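Long-range contacts in hypothetical protein TTHA1785 (Thermus thermophilus, PDB 2EPG), which probably joins RNA ends bearing a 2',3'-cyclic phosphate or 3'-phosphate to 5'-hydroxyl ends, using GTP and manganese, as a member of the RtcB RNA ligase family: residues P100-F105 with C257-V261; V267-Y271 with P284-E289; A362-H367 with G396-M401; F105-C109 with M297-A301; G28-V32 with A61-V67. One frame throughout, in Å; residues are numbered along the deposited sequence.

Contact 1: residues P100-F105 with C257-V261; sequences PGGVGF and CQDYV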
# COMPACT_ATOMS: atom_id res chain seq x y z
N PRO A 100 -15.68 1.03 4.73
CA PRO A 100 -14.62 2.05 4.66
C PRO A 100 -13.55 1.79 5.72
O PRO A 100 -12.36 2.04 5.49
CB PRO A 100 -15.38 3.35 4.91
CG PRO A 100 -16.74 3.07 4.36
CD PRO A 100 -17.01 1.66 4.84
N GLY A 101 -13.97 1.30 6.87
CA GLY A 101 -13.02 1.02 7.94
C GLY A 101 -12.11 -0.13 7.57
O GLY A 101 -11.05 -0.30 8.18
N GLY A 102 -12.52 -0.91 6.58
CA GLY A 102 -11.73 -2.05 6.14
C GLY A 102 -10.65 -1.65 5.16
O GLY A 102 -9.80 -2.45 4.79
N VAL A 103 -10.70 -0.40 4.71
CA VAL A 103 -9.73 0.12 3.77
C VAL A 103 -8.81 1.09 4.51
O VAL A 103 -7.61 1.12 4.29
CB VAL A 103 -10.43 0.87 2.60
CG1 VAL A 103 -9.39 1.57 1.72
CG2 VAL A 103 -11.25 -0.11 1.76
N GLY A 104 -9.39 1.88 5.41
CA GLY A 104 -8.60 2.84 6.15
C GLY A 104 -8.84 4.22 5.57
O GLY A 104 -9.25 4.37 4.41
N PHE A 105 -8.58 5.25 6.36
CA PHE A 105 -8.82 6.59 5.87
C PHE A 105 -7.95 7.04 4.71
O PHE A 105 -8.47 7.63 3.77
CB PHE A 105 -8.79 7.59 7.04
CG PHE A 105 -10.11 7.65 7.78
CD1 PHE A 105 -10.50 6.60 8.62
CD2 PHE A 105 -11.03 8.67 7.52
CE1 PHE A 105 -11.80 6.57 9.17
CE2 PHE A 105 -12.32 8.65 8.07
CZ PHE A 105 -12.71 7.59 8.89
N CYS A 257 -13.50 8.70 2.93
CA CYS A 257 -13.74 7.69 3.95
C CYS A 257 -14.74 8.23 4.96
O CYS A 257 -15.69 7.55 5.35
CB CYS A 257 -12.42 7.30 4.65
SG CYS A 257 -12.59 6.00 5.93
N GLN A 258 -14.52 9.47 5.38
CA GLN A 258 -15.38 10.14 6.35
C GLN A 258 -16.80 10.29 5.82
O GLN A 258 -17.76 9.99 6.52
CB GLN A 258 -14.82 11.52 6.69
CG GLN A 258 -15.71 12.34 7.60
CD GLN A 258 -15.72 11.82 9.03
OE1 GLN A 258 -14.71 11.89 9.73
NE2 GLN A 258 -16.86 11.29 9.47
N ASP A 259 -16.93 10.76 4.59
CA ASP A 259 -18.23 10.96 3.95
C ASP A 259 -19.05 9.69 3.95
O ASP A 259 -20.25 9.71 4.26
CB ASP A 259 -18.06 11.42 2.50
CG ASP A 259 -17.46 12.81 2.37
OD1 ASP A 259 -17.03 13.16 1.25
OD2 ASP A 259 -17.42 13.56 3.37
N TYR A 260 -18.43 8.57 3.61
CA TYR A 260 -19.16 7.31 3.54
C TYR A 260 -19.36 6.55 4.84
O TYR A 260 -20.35 5.84 4.96
CB TYR A 260 -18.54 6.40 2.47
CG TYR A 260 -18.93 6.87 1.08
CD1 TYR A 260 -18.12 7.75 0.37
CD2 TYR A 260 -20.15 6.50 0.51
CE1 TYR A 260 -18.51 8.26 -0.87
CE2 TYR A 260 -20.56 7.00 -0.72
CZ TYR A 260 -19.74 7.88 -1.40
OH TYR A 260 -20.15 8.38 -2.60
N VAL A 261 -18.45 6.69 5.79
CA VAL A 261 -18.65 6.01 7.06
C VAL A 261 -19.97 6.54 7.63
O VAL A 261 -20.86 5.76 7.98
CB VAL A 261 -17.54 6.31 8.09
CG1 VAL A 261 -17.98 5.87 9.48
CG2 VAL A 261 -16.25 5.59 7.71
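A cysteine sulfur-aromatic contact anchors the loop that runs into the predicted manganese site of this RtcB-family ligase. Residues 100-105 belong to the loop between strands 97-98 and 110-119, and they lie against one face of helix 250-265. At the centre, Cys-257 SG sits almost exactly on the normal of the Phe-105 ring, 3.1 Å from the ring centroid and only 3° off axis, while its nearest ring atom, CZ of Phe-105, is 3.4 Å away. The same cysteine adds a CH-pi contact, its CB lying 3.8 Å from the centroid of the Phe-105 ring. One turn further along the helix, Val-261 CG2 touches Phe-105 CZ at 4.2 Å and Pro-100 CB at 3.7 Å, so this methyl bridges the two ends of the 100-105 segment. No hydrogen bond crosses the interface, which is held by apolar packing. The loop is braced internally instead: Pro-100 O accepts from both Val-103 N (3.1 Å) and Gly-104 N (3.0 Å), a tight bend that brings Pro-100 and Phe-105 to the same helix. Phe-105 directly precedes Asp-106, a predicted ligand of the first Mn(2+), and its ring also meets that of His-254 on the same helix. At the start of the segment, the pyrrolidine ring completes the packing, with Pro-100 CG 4.2 Å from Tyr-260 CB.

Contact 2: residues V267-Y271 with P284-E289; sequences VAPRY and PIKSPE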
# COMPACT_ATOMS: atom_id res chain seq x y z
N VAL A 267 -27.78 4.53 7.39
CA VAL A 267 -28.56 3.76 6.42
C VAL A 267 -28.43 2.29 6.75
O VAL A 267 -29.06 1.44 6.10
CB VAL A 267 -28.06 4.02 4.97
CG1 VAL A 267 -26.78 3.22 4.69
CG2 VAL A 267 -29.15 3.68 3.98
N ALA A 268 -27.64 1.99 7.77
CA ALA A 268 -27.41 0.62 8.22
C ALA A 268 -28.66 -0.14 8.67
O ALA A 268 -28.66 -1.38 8.68
CB ALA A 268 -26.37 0.60 9.34
N PRO A 269 -29.72 0.59 9.08
CA PRO A 269 -30.96 -0.07 9.53
C PRO A 269 -31.60 -0.82 8.38
O PRO A 269 -31.87 -2.03 8.46
CB PRO A 269 -31.83 1.10 9.97
CG PRO A 269 -30.84 2.15 10.36
CD PRO A 269 -29.84 2.05 9.26
N ARG A 270 -31.85 -0.09 7.30
CA ARG A 270 -32.46 -0.64 6.10
C ARG A 270 -31.93 -2.02 5.73
O ARG A 270 -32.70 -2.91 5.38
CB ARG A 270 -32.19 0.28 4.91
CG ARG A 270 -32.49 1.73 5.16
CD ARG A 270 -32.20 2.55 3.91
NE ARG A 270 -32.45 3.97 4.12
CZ ARG A 270 -32.32 4.91 3.19
NH1 ARG A 270 -32.56 6.18 3.48
NH2 ARG A 270 -31.94 4.57 1.96
N TYR A 271 -30.61 -2.20 5.84
CA TYR A 271 -29.99 -3.45 5.44
C TYR A 271 -29.89 -4.56 6.47
O TYR A 271 -29.59 -5.70 6.13
CB TYR A 271 -28.61 -3.15 4.86
CG TYR A 271 -28.70 -2.18 3.71
CD1 TYR A 271 -27.96 -1.00 3.69
CD2 TYR A 271 -29.61 -2.40 2.68
CE1 TYR A 271 -28.12 -0.06 2.67
CE2 TYR A 271 -29.78 -1.48 1.65
CZ TYR A 271 -29.04 -0.31 1.65
OH TYR A 271 -29.25 0.60 0.63
N PRO A 284 -24.04 -3.22 1.97
CA PRO A 284 -23.96 -4.28 0.96
C PRO A 284 -23.23 -3.75 -0.26
O PRO A 284 -23.47 -2.63 -0.71
CB PRO A 284 -25.42 -4.58 0.66
CG PRO A 284 -26.11 -4.27 1.96
CD PRO A 284 -25.43 -3.00 2.39
N ILE A 285 -22.32 -4.57 -0.77
CA ILE A 285 -21.56 -4.24 -1.96
C ILE A 285 -22.54 -3.89 -3.09
O ILE A 285 -22.32 -2.95 -3.84
CB ILE A 285 -20.67 -5.44 -2.37
CG1 ILE A 285 -19.48 -5.57 -1.41
CG2 ILE A 285 -20.19 -5.29 -3.81
CD1 ILE A 285 -18.86 -6.93 -1.41
N LYS A 286 -23.64 -4.63 -3.18
CA LYS A 286 -24.63 -4.38 -4.24
C LYS A 286 -25.68 -3.29 -3.99
O LYS A 286 -26.56 -3.10 -4.82
CB LYS A 286 -25.35 -5.67 -4.60
CG LYS A 286 -24.52 -6.67 -5.38
CD LYS A 286 -25.38 -7.90 -5.65
CE LYS A 286 -24.68 -8.93 -6.48
NZ LYS A 286 -25.58 -10.10 -6.67
N SER A 287 -25.58 -2.59 -2.87
CA SER A 287 -26.51 -1.52 -2.52
C SER A 287 -26.04 -0.20 -3.13
O SER A 287 -24.85 -0.06 -3.45
CB SER A 287 -26.54 -1.32 -1.00
OG SER A 287 -25.31 -0.72 -0.57
N PRO A 288 -26.95 0.77 -3.30
CA PRO A 288 -26.58 2.07 -3.87
C PRO A 288 -25.42 2.69 -3.09
O PRO A 288 -24.45 3.14 -3.68
CB PRO A 288 -27.87 2.87 -3.77
CG PRO A 288 -28.90 1.84 -4.08
CD PRO A 288 -28.42 0.65 -3.23
N GLU A 289 -25.52 2.70 -1.77
CA GLU A 289 -24.48 3.27 -0.94
C GLU A 289 -23.15 2.52 -1.06
O GLU A 289 -22.07 3.13 -1.05
CB GLU A 289 -24.93 3.30 0.53
CG GLU A 289 -26.19 4.12 0.78
CD GLU A 289 -27.47 3.37 0.44
OE1 GLU A 289 -28.56 3.97 0.57
OE2 GLU A 289 -27.41 2.19 0.06
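The phenol of Tyr-271 donates a very short hydrogen bond to a carboxylate, with Tyr-271 OH 2.5 Å from Glu-289 OE2. The other carboxylate oxygen of the same residue faces Arg-270: Glu-289 OE1 lies 3.7 Å from Arg-270 NH2, a long salt bridge in which the oxygen is well out of the guanidinium plane, so the attraction is one of charge alone. A third polar element shapes the second segment. Pro-284 to Ser-287 form a type I beta turn, closed by Ser-287 N to Pro-284 O at 3.0 Å and reinforced by Ser-287 OG to Pro-284 O at 2.7 Å. Ser-287 is also the N-cap of the following helix, its hydroxyl capping Gly-290 N.

Around these bonds the packing is modest. Pro-284 CD lies over the Tyr-271 ring in a CH-pi contact, 3.9 Å from its centroid, and Val-267 CG2 approaches Glu-289 OE1 at 3.5 Å. The contact thus ties the short, weakly bonded helix 268-271, which follows helix 250-265, to the start of the long helix 288-321 and to the end of strand 283-284. Far from the predicted catalytic site, Glu-289 also packs on Arg-263 and Phe-264 of helix 250-265.

Contact 3: residues A362-H367 with G396-M401; sequences AFGPGH and GTEKAM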
# COMPACT_ATOMS: atom_id res chain seq x y z
N ALA A 362 -0.18 -9.34 -3.21
CA ALA A 362 1.11 -9.98 -3.43
C ALA A 362 0.95 -11.21 -4.30
O ALA A 362 1.12 -12.35 -3.84
CB ALA A 362 1.72 -10.37 -2.08
N PHE A 363 0.60 -10.97 -5.56
CA PHE A 363 0.40 -12.04 -6.51
C PHE A 363 1.68 -12.85 -6.77
O PHE A 363 2.81 -12.33 -6.68
CB PHE A 363 -0.19 -11.49 -7.81
CG PHE A 363 -1.66 -11.13 -7.69
CD1 PHE A 363 -2.30 -10.45 -8.72
CD2 PHE A 363 -2.38 -11.45 -6.53
CE1 PHE A 363 -3.64 -10.09 -8.60
CE2 PHE A 363 -3.73 -11.10 -6.40
CZ PHE A 363 -4.36 -10.41 -7.44
N GLY A 364 1.49 -14.13 -7.07
CA GLY A 364 2.63 -15.01 -7.29
C GLY A 364 2.96 -15.36 -8.72
O GLY A 364 2.27 -14.92 -9.65
N PRO A 365 4.00 -16.18 -8.92
CA PRO A 365 4.47 -16.64 -10.24
C PRO A 365 3.33 -17.12 -11.14
O PRO A 365 2.41 -17.78 -10.68
CB PRO A 365 5.45 -17.76 -9.89
CG PRO A 365 6.03 -17.28 -8.56
CD PRO A 365 4.78 -16.81 -7.83
N GLY A 366 3.40 -16.76 -12.42
CA GLY A 366 2.38 -17.17 -13.37
C GLY A 366 1.11 -16.33 -13.44
O GLY A 366 0.32 -16.50 -14.37
N HIS A 367 0.90 -15.43 -12.49
CA HIS A 367 -0.30 -14.61 -12.49
C HIS A 367 -0.35 -13.62 -13.64
O HIS A 367 0.58 -12.85 -13.85
CB HIS A 367 -0.44 -13.87 -11.16
CG HIS A 367 -1.84 -13.45 -10.84
ND1 HIS A 367 -2.52 -12.50 -11.58
CD2 HIS A 367 -2.71 -13.89 -9.90
CE1 HIS A 367 -3.75 -12.38 -11.11
NE2 HIS A 367 -3.89 -13.22 -10.09
N GLY A 396 5.86 -11.95 -4.33
CA GLY A 396 4.64 -12.68 -4.01
C GLY A 396 4.82 -14.17 -4.26
O GLY A 396 5.61 -14.58 -5.09
N THR A 397 4.05 -15.00 -3.55
CA THR A 397 4.22 -16.44 -3.71
C THR A 397 2.96 -17.16 -4.09
O THR A 397 1.86 -16.64 -3.96
CB THR A 397 4.72 -17.08 -2.42
OG1 THR A 397 3.67 -17.02 -1.44
CG2 THR A 397 5.95 -16.32 -1.90
N GLU A 398 3.15 -18.40 -4.54
CA GLU A 398 2.03 -19.23 -4.94
C GLU A 398 1.25 -19.61 -3.70
O GLU A 398 0.02 -19.65 -3.73
CB GLU A 398 2.54 -20.49 -5.67
CG GLU A 398 3.07 -20.18 -7.08
CD GLU A 398 3.74 -21.37 -7.75
OE1 GLU A 398 4.86 -21.73 -7.34
OE2 GLU A 398 3.13 -21.94 -8.70
N LYS A 399 1.96 -19.86 -2.60
CA LYS A 399 1.29 -20.24 -1.35
C LYS A 399 0.32 -19.15 -0.89
O LYS A 399 -0.77 -19.45 -0.38
CB LYS A 399 2.31 -20.51 -0.24
CG LYS A 399 1.64 -20.85 1.08
CD LYS A 399 2.66 -21.27 2.13
CE LYS A 399 1.96 -21.79 3.36
NZ LYS A 399 2.95 -22.23 4.40
N ALA A 400 0.73 -17.90 -1.06
CA ALA A 400 -0.10 -16.76 -0.69
C ALA A 400 -1.39 -16.79 -1.49
O ALA A 400 -2.45 -16.42 -0.99
CB ALA A 400 0.66 -15.42 -0.96
N MSE A 401 -1.32 -17.22 -2.75
CA MSE A 401 -2.52 -17.29 -3.57
C MSE A 401 -3.51 -18.25 -2.91
O MSE A 401 -4.73 -18.04 -2.97
CB MSE A 401 -2.23 -17.81 -4.99
CG MSE A 401 -1.42 -16.89 -5.89
SE MSE A 401 -2.06 -15.02 -6.16
CE MSE A 401 -3.90 -15.34 -6.73
O HOH W 1 2.90 -13.32 -1.21
O HOH W 2 0.22 -14.78 -4.38
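Gly-396 enters the interface with its backbone alone, its CA making CH···O contacts with Ala-362 O at 3.5 Å and Phe-363 O at 3.3 Å; a CB here would collide with both carbonyls. At Thr-397 the link becomes solvent-mediated. Water 2 donates to Ala-362 O (2.6 Å) and Thr-397 O (2.5 Å), and water 1 accepts from Thr-397 N at 3.1 Å while donating weakly to Ala-362 O at 3.3 Å. The CA-to-CB bond of Thr-397 points away from the loop, and its OG1 N-caps helix 398-403, accepting from Ala-400 N at 3.1 Å; Gly-471 O is its partner beyond the segments. Here the loop after strand 360-361, with a type II beta turn from Gly-364 to His-367, meets the link from strand 391-395 into helix 398-403. Glu-398 CG then rests 3.9 Å from Pro-365 CD. Ala-400 CB stands 4.2 Å from Ala-362 O. Met-401, a selenomethionine, makes a Met-aromatic contact, SE lying 3.6 Å from Phe-363 CD2, and its CE meets the His-367 ring edge at CD2, 3.7 Å away.

Contact 4: residues F105-C109 with M297-A301; sequences FDINC and MAAAA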
# COMPACT_ATOMS: atom_id res chain seq x y z
N PHE A 105 -8.58 5.25 6.36
CA PHE A 105 -8.82 6.59 5.87
C PHE A 105 -7.95 7.04 4.71
O PHE A 105 -8.47 7.63 3.77
CB PHE A 105 -8.79 7.59 7.04
CG PHE A 105 -10.11 7.65 7.78
CD1 PHE A 105 -10.50 6.60 8.62
CD2 PHE A 105 -11.03 8.67 7.52
CE1 PHE A 105 -11.80 6.57 9.17
CE2 PHE A 105 -12.32 8.65 8.07
CZ PHE A 105 -12.71 7.59 8.89
N ASP A 106 -6.66 6.73 4.74
CA ASP A 106 -5.84 7.14 3.61
C ASP A 106 -5.91 6.10 2.48
O ASP A 106 -5.07 5.22 2.37
CB ASP A 106 -4.40 7.39 4.03
CG ASP A 106 -3.60 8.09 2.93
OD1 ASP A 106 -2.45 8.51 3.19
OD2 ASP A 106 -4.12 8.23 1.80
N ILE A 107 -6.95 6.22 1.66
CA ILE A 107 -7.18 5.32 0.55
C ILE A 107 -6.02 5.32 -0.40
O ILE A 107 -5.57 6.37 -0.88
CB ILE A 107 -8.48 5.69 -0.19
CG1 ILE A 107 -9.66 5.55 0.78
CG2 ILE A 107 -8.68 4.76 -1.43
CD1 ILE A 107 -11.00 6.06 0.25
N ASN A 108 -5.54 4.11 -0.67
CA ASN A 108 -4.39 3.87 -1.53
C ASN A 108 -3.14 4.58 -1.09
O ASN A 108 -2.35 5.03 -1.91
CB ASN A 108 -4.66 4.20 -3.00
CG ASN A 108 -3.53 3.68 -3.93
OD1 ASN A 108 -2.60 2.98 -3.49
ND2 ASN A 108 -3.62 4.01 -5.22
N CYS A 109 -2.98 4.72 0.23
CA CYS A 109 -1.73 5.25 0.75
C CYS A 109 -0.90 4.07 0.24
O CYS A 109 -1.30 2.91 0.39
CB CYS A 109 -1.73 5.23 2.29
SG CYS A 109 -0.08 5.47 3.05
N MSE A 297 -14.11 5.50 -3.81
CA MSE A 297 -12.86 4.97 -3.27
C MSE A 297 -11.90 4.73 -4.44
O MSE A 297 -10.72 5.04 -4.35
CB MSE A 297 -13.14 3.66 -2.53
CG MSE A 297 -11.94 3.07 -1.83
SE MSE A 297 -11.77 1.20 -2.36
CE MSE A 297 -13.05 0.43 -1.16
N ALA A 298 -12.43 4.21 -5.54
CA ALA A 298 -11.61 3.96 -6.71
C ALA A 298 -11.06 5.28 -7.25
O ALA A 298 -9.92 5.33 -7.72
CB ALA A 298 -12.45 3.27 -7.80
N ALA A 299 -11.87 6.33 -7.19
CA ALA A 299 -11.45 7.65 -7.68
C ALA A 299 -10.33 8.15 -6.77
O ALA A 299 -9.33 8.69 -7.24
CB ALA A 299 -12.64 8.63 -7.66
N ALA A 300 -10.48 7.95 -5.47
CA ALA A 300 -9.45 8.37 -4.54
C ALA A 300 -8.17 7.57 -4.82
O ALA A 300 -7.07 8.12 -4.83
CB ALA A 300 -9.93 8.13 -3.11
N ALA A 301 -8.31 6.27 -5.06
CA ALA A 301 -7.14 5.44 -5.34
C ALA A 301 -6.41 5.93 -6.60
O ALA A 301 -5.19 5.99 -6.62
CB ALA A 301 -7.55 3.97 -5.48
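A single hydrogen bond crosses this buried interface: Asn-108 ND2 donates to Ala-301 O at 2.9 Å, joining the side-chain amide to a backbone carbonyl of helix 288-321. The rest is van der Waals packing, mostly by Ile-107, whose CG2 lies 3.7 Å from CG of Met-297 (a selenomethionine), 4.0 Å from Ala-300 CB and 4.3 Å from Ala-301 CB; Asn-108 CB lies 3.8 Å from Ala-301 CB. The close approach, Asn-108 CA 5.0 Å from Ala-301 CA, is consistent with the small side chain of Ala-301. Within the loop, a type II beta turn from Asp-106 to Cys-109 is closed by Cys-109 N to Asp-106 O at 3.0 Å and projects both central side chains, Ile-107 and Asn-108, at the helix. Asp-106, a predicted Mn(2+) ligand, instead lies against His-215, another predicted ligand of that ion, its OD2 accepting from Ser-249 N. The turn is seated between helix 288-321 and strand 332-347, where Asn-108 and Cys-109 bond to the backbone of Asn-340 and His-339, with Val-256 of helix 250-265 also touching Ile-107.

Contact 5: residues G28-V32 with A61-V67; sequences GKMRV and ATLPGIV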
# COMPACT_ATOMS: atom_id res chain seq x y z
N GLY A 28 -18.98 -17.93 18.57
CA GLY A 28 -19.88 -16.81 18.79
C GLY A 28 -20.50 -16.28 17.52
O GLY A 28 -21.10 -17.03 16.75
N LYS A 29 -20.35 -14.98 17.29
CA LYS A 29 -20.95 -14.35 16.12
C LYS A 29 -20.14 -14.52 14.82
O LYS A 29 -20.59 -14.15 13.74
CB LYS A 29 -21.14 -12.85 16.37
CG LYS A 29 -21.55 -12.49 17.80
CD LYS A 29 -22.97 -11.93 17.89
CE LYS A 29 -24.01 -13.02 17.73
NZ LYS A 29 -25.38 -12.55 18.13
N MSE A 30 -18.94 -15.09 14.95
CA MSE A 30 -18.08 -15.29 13.79
C MSE A 30 -18.75 -16.19 12.77
O MSE A 30 -19.28 -17.25 13.11
CB MSE A 30 -16.75 -15.88 14.23
CG MSE A 30 -15.92 -14.91 15.03
SE MSE A 30 -14.38 -15.77 15.79
CE MSE A 30 -13.29 -15.91 14.17
N ARG A 31 -18.72 -15.76 11.52
CA ARG A 31 -19.32 -16.53 10.43
C ARG A 31 -18.30 -17.50 9.84
O ARG A 31 -18.68 -18.51 9.24
CB ARG A 31 -19.83 -15.59 9.35
CG ARG A 31 -20.98 -14.69 9.82
CD ARG A 31 -21.34 -13.65 8.78
NE ARG A 31 -22.40 -12.75 9.23
CZ ARG A 31 -23.68 -12.86 8.89
NH1 ARG A 31 -24.57 -11.99 9.35
NH2 ARG A 31 -24.08 -13.84 8.09
N VAL A 32 -17.02 -17.19 10.02
CA VAL A 32 -15.94 -18.01 9.50
C VAL A 32 -14.78 -17.96 10.48
O VAL A 32 -14.80 -17.19 11.44
CB VAL A 32 -15.41 -17.46 8.13
CG1 VAL A 32 -16.51 -17.48 7.07
CG2 VAL A 32 -14.92 -16.02 8.32
N ALA A 61 -14.81 -11.00 11.19
CA ALA A 61 -15.39 -12.30 10.84
C ALA A 61 -16.90 -12.41 11.08
O ALA A 61 -17.51 -13.41 10.69
CB ALA A 61 -14.66 -13.42 11.59
N THR A 62 -17.50 -11.41 11.74
CA THR A 62 -18.95 -11.43 11.99
C THR A 62 -19.72 -10.79 10.82
O THR A 62 -20.94 -10.90 10.75
CB THR A 62 -19.34 -10.64 13.26
OG1 THR A 62 -19.04 -9.25 13.05
CG2 THR A 62 -18.57 -11.14 14.48
N LEU A 63 -19.02 -10.12 9.91
CA LEU A 63 -19.67 -9.44 8.78
C LEU A 63 -20.24 -10.35 7.69
O LEU A 63 -19.65 -11.38 7.36
CB LEU A 63 -18.70 -8.41 8.19
CG LEU A 63 -18.37 -7.33 9.22
CD1 LEU A 63 -17.30 -6.38 8.69
CD2 LEU A 63 -19.64 -6.55 9.55
N PRO A 64 -21.40 -9.98 7.13
CA PRO A 64 -22.11 -10.74 6.08
C PRO A 64 -21.32 -11.00 4.81
O PRO A 64 -20.64 -10.11 4.30
CB PRO A 64 -23.35 -9.87 5.80
CG PRO A 64 -23.50 -9.04 7.02
CD PRO A 64 -22.08 -8.70 7.37
N GLY A 65 -21.43 -12.22 4.29
CA GLY A 65 -20.74 -12.58 3.06
C GLY A 65 -19.22 -12.65 3.16
O GLY A 65 -18.53 -12.67 2.14
N ILE A 66 -18.67 -12.67 4.37
CA ILE A 66 -17.23 -12.75 4.46
C ILE A 66 -16.79 -14.13 3.98
O ILE A 66 -17.49 -15.11 4.19
CB ILE A 66 -16.72 -12.53 5.89
CG1 ILE A 66 -15.19 -12.61 5.90
CG2 ILE A 66 -17.33 -13.55 6.85
CD1 ILE A 66 -14.56 -11.83 6.99
N VAL A 67 -15.65 -14.18 3.30
CA VAL A 67 -15.11 -15.43 2.78
C VAL A 67 -14.05 -15.93 3.78
O VAL A 67 -13.20 -15.16 4.23
CB VAL A 67 -14.47 -15.22 1.38
CG1 VAL A 67 -13.88 -16.54 0.83
CG2 VAL A 67 -15.53 -14.66 0.41
O HOH W 3 -22.43 -14.60 5.47
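Arg-31 is the main link between these two loops. Its backbone N donates to Ala-61 O at 2.8 Å, in a nearly straight bond, and its side chain runs along the 61-67 segment, so that NE donates to the next carbonyl, Thr-62 O, also at 2.8 Å. One face of the guanidinium packs over Pro-64 N, a van der Waals contact, and water 3 accepts from Gly-65 N at 2.8 Å and weakly from Arg-31 NH2 at 3.2 Å. The arginine lies along the start of a type II beta turn, Leu-63 to Ile-66, with Arg-31 CD 3.2 Å from Leu-63 O; this turn is in the connection from helix 52-60 to strand 70-73, and the opposing loop joins strands 21-24 and 34-37. Next to it, Val-32 CG2 packs 3.8 Å from Ile-66 CG2 and 4.2 Å from Ala-61 CB. That alanine methyl is also touched by CE of Met-30, a selenomethionine, at 3.8 Å. The next residue, Thr-62, meets Lys-29, CG2 to CB 3.6 Å, while its hydroxyl bonds to Asn-59 O.

In the fold
Contacts 1 and 4 form one continuous unit: their centres are 9 Å apart, they share Phe-105, and Val-103 CG2 of contact 1 touches Met-297 CE of contact 4 at 3.5 Å. Together they hold the 100-109 loop, with predicted manganese ligand Asp-106, against helices 250-265 and 288-321. Contact 2 uses the start of the second helix, about 20 Å from contact 4 between centres, and meets contact 1 where Tyr-260 CE2 lies 4.2 Å from Glu-289 O. Contacts 2 and 5 are both peripheral and lie on the same side of the chain's centre, their own centres about 17 Å apart. Contact 3 stands apart, yet its Ala-362 side chain is about 10 Å from that of His-410, the predicted guanylylated histidine.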